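HAD-superfamily hydrolase, subfamily IA, variant 1 (Ehrlichia chaffeensis, PDB 3KZX) probably hydrolyses 2-phosphoglycolate to glycolate and phosphate, as a phosphatase of the haloacid dehalogenase-like superfamily. Local coordinates at residues 190-204 with 211-223. Numbering follows the deposited sequence.
Sequences IQSAIEAGCLPIKYG and DILSFKNFYDIRN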
ATOM      1  N   ILE A 190       0.380  10.708  -1.194  1.00  6.37           N
ATOM      2  CA  ILE A 190       1.007  11.829  -1.890  1.00  7.36           C
ATOM      3  C   ILE A 190       1.132  13.027  -0.981  1.00  7.43           C
ATOM      4  O   ILE A 190       2.192  13.626  -0.889  1.00  7.07           O
ATOM      5  CB  ILE A 190       0.223  12.170  -3.179  1.00  6.73           C
ATOM      6  CG1 ILE A 190       0.350  11.030  -4.192  1.00  8.52           C
ATOM      7  CG2 ILE A 190       0.684  13.483  -3.788  1.00  7.68           C
ATOM      8  CD1 ILE A 190      -0.620  11.145  -5.315  1.00 12.94           C
ATOM      9  N   GLN A 191       0.050  13.375  -0.293  1.00  7.65           N
ATOM     10  CA  GLN A 191       0.054  14.531   0.602  1.00  8.26           C
ATOM     11  C   GLN A 191       1.045  14.321   1.785  1.00  8.05           C
ATOM     12  O   GLN A 191       1.802  15.221   2.148  1.00  7.77           O
ATOM     13  CB  GLN A 191      -1.390  14.741   1.082  1.00  9.00           C
ATOM     14  CG  GLN A 191      -1.584  15.795   2.143  1.00 14.51           C
ATOM     15  CD  GLN A 191      -1.662  17.190   1.592  1.00 14.69           C
ATOM     16  OE1 GLN A 191      -1.519  18.154   2.341  1.00 21.70           O
ATOM     17  NE2 GLN A 191      -1.893  17.314   0.294  1.00 16.72           N
ATOM     18  N   SER A 192       1.051  13.130   2.379  1.00  7.56           N
ATOM     19  CA  SER A 192       1.960  12.829   3.476  1.00  7.61           C
ATOM     20  C   SER A 192       3.410  13.011   3.003  1.00  8.29           C
ATOM     21  O   SER A 192       4.252  13.641   3.688  1.00  8.59           O
ATOM     22  CB  SER A 192       1.671  11.407   3.963  1.00  8.39           C
ATOM     23  OG  SER A 192       2.507  10.995   5.020  1.00 12.13           O
ATOM     24  N   ALA A 193       3.701  12.494   1.817  1.00  6.79           N
ATOM     25  CA  ALA A 193       5.049  12.604   1.255  1.00  7.73           C
ATOM     26  C   ALA A 193       5.470  14.061   1.108  1.00  8.15           C
ATOM     27  O   ALA A 193       6.551  14.452   1.566  1.00  9.47           O
ATOM     28  CB  ALA A 193       5.091  11.936  -0.103  1.00  7.31           C
ATOM     29  N   ILE A 194       4.600  14.858   0.472  1.00  8.83           N
ATOM     30  CA  ILE A 194       4.863  16.294   0.238  1.00  8.70           C
ATOM     31  C   ILE A 194       5.035  17.053   1.547  1.00  9.02           C
ATOM     32  O   ILE A 194       6.012  17.806   1.693  1.00  8.19           O
ATOM     33  CB  ILE A 194       3.758  16.922  -0.621  1.00  9.26           C
ATOM     34  CG1 ILE A 194       3.767  16.346  -2.035  1.00  8.62           C
ATOM     35  CG2 ILE A 194       3.887  18.465  -0.725  1.00  9.15           C
ATOM     36  CD1 ILE A 194       2.611  16.880  -2.888  1.00 12.86           C
ATOM     37  N   GLU A 195       4.147  16.809   2.526  1.00  8.84           N
ATOM     38  CA  GLU A 195       4.187  17.488   3.838  0.50  8.99           C
ATOM     39  C   GLU A 195       5.465  17.087   4.595  1.00  8.80           C
ATOM     40  O   GLU A 195       5.987  17.844   5.414  1.00  7.31           O
ATOM     41  CB  GLU A 195       2.933  17.155   4.689  0.50  9.61           C
ATOM     42  CG  GLU A 195       1.571  17.864   4.244  0.50 10.92           C
ATOM     43  CD  GLU A 195       0.435  17.796   5.297  0.50 11.90           C
ATOM     44  OE1 GLU A 195      -0.736  17.440   4.945  0.50 13.96           O
ATOM     45  OE2 GLU A 195       0.702  18.105   6.476  0.50 10.60           O
ATOM     46  N   ALA A 196       5.962  15.883   4.319  1.00  7.59           N
ATOM     47  CA  ALA A 196       7.204  15.387   4.921  1.00  7.38           C
ATOM     48  C   ALA A 196       8.487  15.826   4.215  1.00  8.87           C
ATOM     49  O   ALA A 196       9.559  15.522   4.699  1.00  8.36           O
ATOM     50  CB  ALA A 196       7.195  13.858   5.004  1.00  8.39           C
ATOM     51  N   GLY A 197       8.369  16.495   3.080  1.00  8.51           N
ATOM     52  CA  GLY A 197       9.545  16.968   2.332  1.00  9.52           C
ATOM     53  C   GLY A 197      10.162  15.918   1.419  1.00  9.28           C
ATOM     54  O   GLY A 197      11.343  16.056   1.020  1.00 10.34           O
ATOM     55  N   CYS A 198       9.380  14.890   1.098  1.00  8.76           N
ATOM     56  CA  CYS A 198       9.826  13.732   0.335  1.00  9.23           C
ATOM     57  C   CYS A 198       9.170  13.716  -1.060  1.00  8.54           C
ATOM     58  O   CYS A 198       8.328  14.549  -1.356  1.00  8.59           O
ATOM     59  CB  CYS A 198       9.508  12.448   1.102  1.00  9.17           C
ATOM     60  SG  CYS A 198      10.349  12.299   2.688  1.00 10.60           S
ATOM     61  N   LEU A 199       9.613  12.820  -1.927  1.00  6.89           N
ATOM     62  CA  LEU A 199       9.131  12.774  -3.290  1.00  7.89           C
ATOM     63  C   LEU A 199       8.050  11.710  -3.389  1.00  7.28           C
ATOM     64  O   LEU A 199       8.336  10.500  -3.296  1.00  6.31           O
ATOM     65  CB  LEU A 199      10.244  12.405  -4.289  1.00  7.33           C
ATOM     66  CG  LEU A 199       9.888  12.589  -5.755  1.00  9.48           C
ATOM     67  CD1 LEU A 199       9.793  14.083  -6.090  1.00  6.72           C
ATOM     68  CD2 LEU A 199      10.928  11.853  -6.669  1.00  9.42           C
ATOM     69  N   PRO A 200       6.827  12.143  -3.695  1.00  7.42           N
ATOM     70  CA  PRO A 200       5.805  11.155  -3.995  1.00  7.66           C
ATOM     71  C   PRO A 200       5.983  10.533  -5.364  1.00  7.28           C
ATOM     72  O   PRO A 200       6.322  11.229  -6.309  1.00  8.46           O
ATOM     73  CB  PRO A 200       4.525  11.974  -3.940  1.00  7.51           C
ATOM     74  CG  PRO A 200       4.937  13.341  -4.398  1.00  8.88           C
ATOM     75  CD  PRO A 200       6.380  13.515  -3.953  1.00  8.39           C
ATOM     76  N   ILE A 201       5.768   9.231  -5.464  1.00  8.38           N
ATOM     77  CA  ILE A 201       5.579   8.545  -6.749  1.00  7.96           C
ATOM     78  C   ILE A 201       4.206   7.833  -6.682  1.00  7.74           C
ATOM     79  O   ILE A 201       3.983   6.984  -5.821  1.00  8.03           O
ATOM     80  CB  ILE A 201       6.704   7.551  -7.023  1.00  7.81           C
ATOM     81  CG1 ILE A 201       8.046   8.273  -6.988  1.00  9.07           C
ATOM     82  CG2 ILE A 201       6.494   6.872  -8.388  1.00  9.57           C
ATOM     83  CD1 ILE A 201       9.245   7.373  -7.324  1.00  9.03           C
ATOM     84  N   LYS A 202       3.276   8.230  -7.549  1.00  8.36           N
ATOM     85  CA  LYS A 202       1.943   7.627  -7.572  1.00  9.29           C
ATOM     86  C   LYS A 202       1.991   6.301  -8.302  1.00 10.03           C
ATOM     87  O   LYS A 202       2.480   6.216  -9.460  1.00  9.18           O
ATOM     88  CB  LYS A 202       0.912   8.547  -8.217  1.00  9.83           C
ATOM     89  CG  LYS A 202      -0.546   8.005  -8.176  1.00 12.63           C
ATOM     90  CD  LYS A 202      -1.517   8.920  -8.879  1.00 18.71           C
ATOM     91  CE  LYS A 202      -1.793   8.527 -10.362  1.00 23.76           C
ATOM     92  NZ  LYS A 202      -2.681   7.301 -10.540  1.00 27.75           N
ATOM     93  N   TYR A 203       1.482   5.274  -7.626  1.00 10.21           N
ATOM     94  CA  TYR A 203       1.352   3.931  -8.173  1.00 10.52           C
ATOM     95  C   TYR A 203      -0.113   3.677  -8.542  1.00 12.95           C
ATOM     96  O   TYR A 203      -1.033   3.959  -7.761  1.00 11.57           O
ATOM     97  CB  TYR A 203       1.791   2.911  -7.104  1.00 11.13           C
ATOM     98  CG  TYR A 203       1.588   1.493  -7.527  1.00  8.99           C
ATOM     99  CD1 TYR A 203       2.557   0.834  -8.306  1.00  9.43           C
ATOM    100  CD2 TYR A 203       0.441   0.812  -7.186  1.00  8.99           C
ATOM    101  CE1 TYR A 203       2.380  -0.467  -8.723  1.00  8.00           C
ATOM    102  CE2 TYR A 203       0.224  -0.509  -7.614  1.00 10.61           C
ATOM    103  CZ  TYR A 203       1.209  -1.144  -8.377  1.00  9.69           C
ATOM    104  OH  TYR A 203       1.028  -2.446  -8.789  1.00  8.47           O
ATOM    105  N   GLY A 204      -0.341   3.118  -9.713  1.00 15.82           N
ATOM    106  CA  GLY A 204      -1.662   2.568 -10.024  1.00 19.12           C
ATOM    107  C   GLY A 204      -2.427   3.500 -10.921  1.00 22.34           C
ATOM    108  O   GLY A 204      -1.839   4.099 -11.819  1.00 23.36           O
ATOM    109  N   ASP A 211       1.442  16.737 -12.139  1.00 21.32           N
ATOM    110  CA  ASP A 211       2.529  17.362 -11.397  1.00 21.50           C
ATOM    111  C   ASP A 211       3.426  16.339 -10.672  1.00 20.78           C
ATOM    112  O   ASP A 211       4.441  16.709 -10.080  1.00 22.34           O
ATOM    113  CB  ASP A 211       1.941  18.327 -10.366  1.00 21.73           C
ATOM    114  N   ILE A 212       3.071  15.057 -10.718  1.00 19.50           N
ATOM    115  CA  ILE A 212       3.712  14.063  -9.850  1.00 18.50           C
ATOM    116  C   ILE A 212       4.118  12.844 -10.681  1.00 16.85           C
ATOM    117  O   ILE A 212       3.398  12.447 -11.585  1.00 15.43           O
ATOM    118  CB  ILE A 212       2.725  13.743  -8.695  1.00 18.72           C
ATOM    119  CG1 ILE A 212       2.837  14.842  -7.622  1.00 20.41           C
ATOM    120  CG2 ILE A 212       2.936  12.408  -8.041  1.00 19.19           C
ATOM    121  CD1 ILE A 212       1.655  14.878  -6.741  1.00 21.45           C
ATOM    122  N   LEU A 213       5.296  12.298 -10.406  1.00 15.07           N
ATOM    123  CA  LEU A 213       5.742  11.078 -11.087  1.00 14.08           C
ATOM    124  C   LEU A 213       4.687  10.011 -10.856  1.00 12.58           C
ATOM    125  O   LEU A 213       4.241   9.834  -9.719  1.00 11.53           O
ATOM    126  CB  LEU A 213       7.073  10.564 -10.524  1.00 14.22           C
ATOM    127  CG  LEU A 213       8.389  10.989 -11.106  1.00 16.56           C
ATOM    128  CD1 LEU A 213       9.532  10.403 -10.236  1.00 16.28           C
ATOM    129  CD2 LEU A 213       8.497  10.562 -12.573  1.00 15.48           C
ATOM    130  N   SER A 214       4.315   9.297 -11.920  1.00 11.96           N
ATOM    131  CA  SER A 214       3.266   8.275 -11.870  1.00 11.72           C
ATOM    132  C   SER A 214       3.683   7.064 -12.692  1.00 10.26           C
ATOM    133  O   SER A 214       4.151   7.217 -13.809  1.00  9.28           O
ATOM    134  CB  SER A 214       1.973   8.827 -12.475  1.00 12.01           C
ATOM    135  OG  SER A 214       1.557   9.953 -11.723  1.00 19.00           O
ATOM    136  N   PHE A 215       3.466   5.881 -12.140  1.00  9.25           N
ATOM    137  CA  PHE A 215       3.696   4.618 -12.827  1.00  8.45           C
ATOM    138  C   PHE A 215       2.542   3.673 -12.545  1.00  9.03           C
ATOM    139  O   PHE A 215       1.932   3.740 -11.470  1.00  9.46           O
ATOM    140  CB  PHE A 215       4.993   3.974 -12.335  1.00  7.81           C
ATOM    141  CG  PHE A 215       6.222   4.748 -12.690  1.00  9.74           C
ATOM    142  CD1 PHE A 215       6.812   4.605 -13.942  1.00 10.53           C
ATOM    143  CD2 PHE A 215       6.804   5.614 -11.765  1.00  8.71           C
ATOM    144  CE1 PHE A 215       7.964   5.316 -14.247  1.00 11.70           C
ATOM    145  CE2 PHE A 215       7.926   6.321 -12.072  1.00  9.21           C
ATOM    146  CZ  PHE A 215       8.530   6.159 -13.287  1.00  9.08           C
ATOM    147  N   LYS A 216       2.264   2.793 -13.504  1.00  8.87           N
ATOM    148  CA  LYS A 216       1.128   1.887 -13.444  1.00  9.79           C
ATOM    149  C   LYS A 216       1.513   0.496 -12.880  1.00  9.49           C
ATOM    150  O   LYS A 216       0.666  -0.265 -12.423  1.00 10.03           O
ATOM    151  CB  LYS A 216       0.493   1.763 -14.822  1.00 10.40           C
ATOM    152  CG  LYS A 216      -0.176   3.043 -15.275  1.00 12.86           C
ATOM    153  CD  LYS A 216      -0.821   2.884 -16.631  1.00 15.62           C
ATOM    154  CE  LYS A 216      -1.642   4.137 -16.990  1.00 20.53           C
ATOM    155  NZ  LYS A 216      -1.904   4.182 -18.479  1.00 22.07           N
ATOM    156  N   ASN A 217       2.799   0.192 -12.857  1.00  7.85           N
ATOM    157  CA  ASN A 217       3.239  -1.108 -12.373  1.00  7.64           C
ATOM    158  C   ASN A 217       4.649  -1.059 -11.829  1.00  7.53           C
ATOM    159  O   ASN A 217       5.390  -0.120 -12.103  1.00  6.90           O
ATOM    160  CB  ASN A 217       3.110  -2.134 -13.486  1.00  8.14           C
ATOM    161  CG  ASN A 217       4.024  -1.822 -14.635  1.00 10.55           C
ATOM    162  OD1 ASN A 217       5.224  -1.869 -14.476  1.00 10.78           O
ATOM    163  ND2 ASN A 217       3.460  -1.455 -15.780  1.00 10.45           N
ATOM    164  N   PHE A 218       5.014  -2.086 -11.071  1.00  6.87           N
ATOM    165  CA  PHE A 218       6.305  -2.112 -10.404  1.00  7.66           C
ATOM    166  C   PHE A 218       7.465  -2.443 -11.327  1.00  8.10           C
ATOM    167  O   PHE A 218       8.613  -2.172 -10.986  1.00  8.25           O
ATOM    168  CB  PHE A 218       6.266  -3.101  -9.247  1.00  8.30           C
ATOM    169  CG  PHE A 218       5.553  -2.586  -8.057  1.00  8.53           C
ATOM    170  CD1 PHE A 218       5.962  -1.405  -7.440  1.00  4.79           C
ATOM    171  CD2 PHE A 218       4.485  -3.270  -7.530  1.00  8.46           C
ATOM    172  CE1 PHE A 218       5.286  -0.929  -6.323  1.00  6.15           C
ATOM    173  CE2 PHE A 218       3.821  -2.785  -6.450  1.00  8.92           C
ATOM    174  CZ  PHE A 218       4.218  -1.617  -5.838  1.00  7.56           C
ATOM    175  N   TYR A 219       7.195  -3.011 -12.498  1.00  9.22           N
ATOM    176  CA  TYR A 219       8.284  -3.285 -13.460  1.00  9.53           C
ATOM    177  C   TYR A 219       8.865  -1.951 -13.992  1.00  8.87           C
ATOM    178  O   TYR A 219      10.076  -1.755 -14.049  1.00  8.28           O
ATOM    179  CB  TYR A 219       7.810  -4.182 -14.630  1.00 10.71           C
ATOM    180  CG  TYR A 219       7.085  -5.474 -14.273  1.00 13.52           C
ATOM    181  CD1 TYR A 219       7.767  -6.572 -13.739  1.00 19.86           C
ATOM    182  CD2 TYR A 219       5.718  -5.615 -14.521  1.00 18.51           C
ATOM    183  CE1 TYR A 219       7.091  -7.774 -13.436  1.00 19.87           C
ATOM    184  CE2 TYR A 219       5.045  -6.796 -14.234  1.00 20.86           C
ATOM    185  CZ  TYR A 219       5.733  -7.871 -13.688  1.00 20.28           C
ATOM    186  OH  TYR A 219       5.043  -9.041 -13.406  1.00 23.56           O
ATOM    187  N   ASP A 220       7.987  -1.012 -14.330  1.00  8.06           N
ATOM    188  CA  ASP A 220       8.401   0.302 -14.799  1.00  7.82           C
ATOM    189  C   ASP A 220       9.102   1.104 -13.706  1.00  7.26           C
ATOM    190  O   ASP A 220      10.090   1.785 -13.992  1.00  6.64           O
ATOM    191  CB  ASP A 220       7.215   1.103 -15.368  1.00  7.08           C
ATOM    192  CG  ASP A 220       6.624   0.467 -16.646  1.00  7.49           C
ATOM    193  OD1 ASP A 220       7.356  -0.203 -17.406  1.00  8.51           O
ATOM    194  OD2 ASP A 220       5.429   0.655 -16.910  1.00 10.60           O
ATOM    195  N   ILE A 221       8.649   0.958 -12.458  1.00  6.47           N
ATOM    196  CA  ILE A 221       9.289   1.665 -11.355  1.00  6.37           C
ATOM    197  C   ILE A 221      10.682   1.099 -11.140  1.00  5.69           C
ATOM    198  O   ILE A 221      11.641   1.857 -10.960  1.00  6.23           O
ATOM    199  CB  ILE A 221       8.508   1.561 -10.057  1.00  5.37           C
ATOM    200  CG1 ILE A 221       7.172   2.317 -10.181  1.00  6.59           C
ATOM    201  CG2 ILE A 221       9.367   2.068  -8.862  1.00  5.26           C
ATOM    202  CD1 ILE A 221       6.181   2.109  -8.993  1.00  6.52           C
ATOM    203  N   ARG A 222      10.809  -0.236 -11.194  1.00  6.78           N
ATOM    204  CA  ARG A 222      12.117  -0.881 -11.055  1.00  6.28           C
ATOM    205  C   ARG A 222      13.087  -0.419 -12.161  1.00  6.75           C
ATOM    206  O   ARG A 222      14.240  -0.098 -11.876  1.00  7.55           O
ATOM    207  CB  ARG A 222      11.993  -2.390 -11.047  1.00  6.04           C
ATOM    208  CG  ARG A 222      13.327  -3.120 -10.781  1.00 10.04           C
ATOM    209  CD  ARG A 222      13.117  -4.608 -10.938  1.00 16.10           C
ATOM    210  NE  ARG A 222      14.355  -5.376 -11.038  1.00 22.72           N
ATOM    211  CZ  ARG A 222      15.072  -5.542 -12.149  1.00 26.20           C
ATOM    212  NH1 ARG A 222      14.704  -5.002 -13.310  1.00 28.83           N
ATOM    213  NH2 ARG A 222      16.177  -6.259 -12.100  1.00 25.85           N
ATOM    214  N   ASN A 223      12.637  -0.422 -13.408  1.00  7.31           N
ATOM    215  CA  ASN A 223      13.466   0.098 -14.505  1.00  7.54           C
ATOM    216  C   ASN A 223      13.915   1.545 -14.276  1.00  7.18           C
ATOM    217  O   ASN A 223      15.088   1.875 -14.510  1.00  8.32           O
ATOM    218  CB  ASN A 223      12.766  -0.038 -15.853  1.00  7.36           C
ATOM    219  CG  ASN A 223      12.675  -1.473 -16.316  1.00  9.68           C
ATOM    220  OD1 ASN A 223      11.755  -1.855 -17.066  1.00 17.55           O
ATOM    221  ND2 ASN A 223      13.604  -2.282 -15.866  1.00  8.57           N
TER
HETATM  222  O   HOH W   1       6.839  13.320  -8.080  1.00 11.62           O
HETATM  223  O   HOH W   2      -0.144   6.123 -11.422  1.00 26.77           O
HETATM  224  O   HOH W   3       2.600  -3.749 -10.449  1.00  7.80           O
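Strands 199-203 and 213-215 run parallel, their axes 4.6 Å apart and 28° askew, joined by K202 N to L213 O, F215 N to K202 O (2.9 Å, almost straight along the carbonyl) and G204 N to F215 O. Where the strands begin to pair, water 1 bridges them, donating to P200 O and accepting from L213 N. On the face bearing Y203, the tyrosine and F218 rings form an offset stack, centroids of Y203 and F218 4.3 Å apart and planes at 20°, with Y203 CE1 over the centre of the F218 ring. With CG anti to the backbone N (chi1 175°), the Y203 side chain reaches past the end of strand 213-215 to the start of helix 218-229; I221 CD1 meets the edge of the Y203 ring, 3.9 Å from Y203 CD1, and water 3 links Y203 OH to F218 N. N217 caps this helix, its OD1 accepting from D220 N at 2.9 Å. The pairing places 213-215 as an edge strand of the six-stranded parallel sheet of the Rossmann-like HAD core, where strand 199-203 is bonded on its other side to strand 180-184. Helix 218-229 packs F218 and I221 on L111 of helix 108-117. Also on the Y203 face, I201 CG2 touches the F215 ring edge, 3.6 Å from F215 CD2, while I201 and L213 lie side by side. On the opposite face, S214 OG sits 3.8 Å from K202 CB and donates to I212 O from above the carbonyl plane. I212 points its CD1 at helix 187-195, tight against I190 CG2 at 3.4 Å, and lays CG1 by the P200 ring.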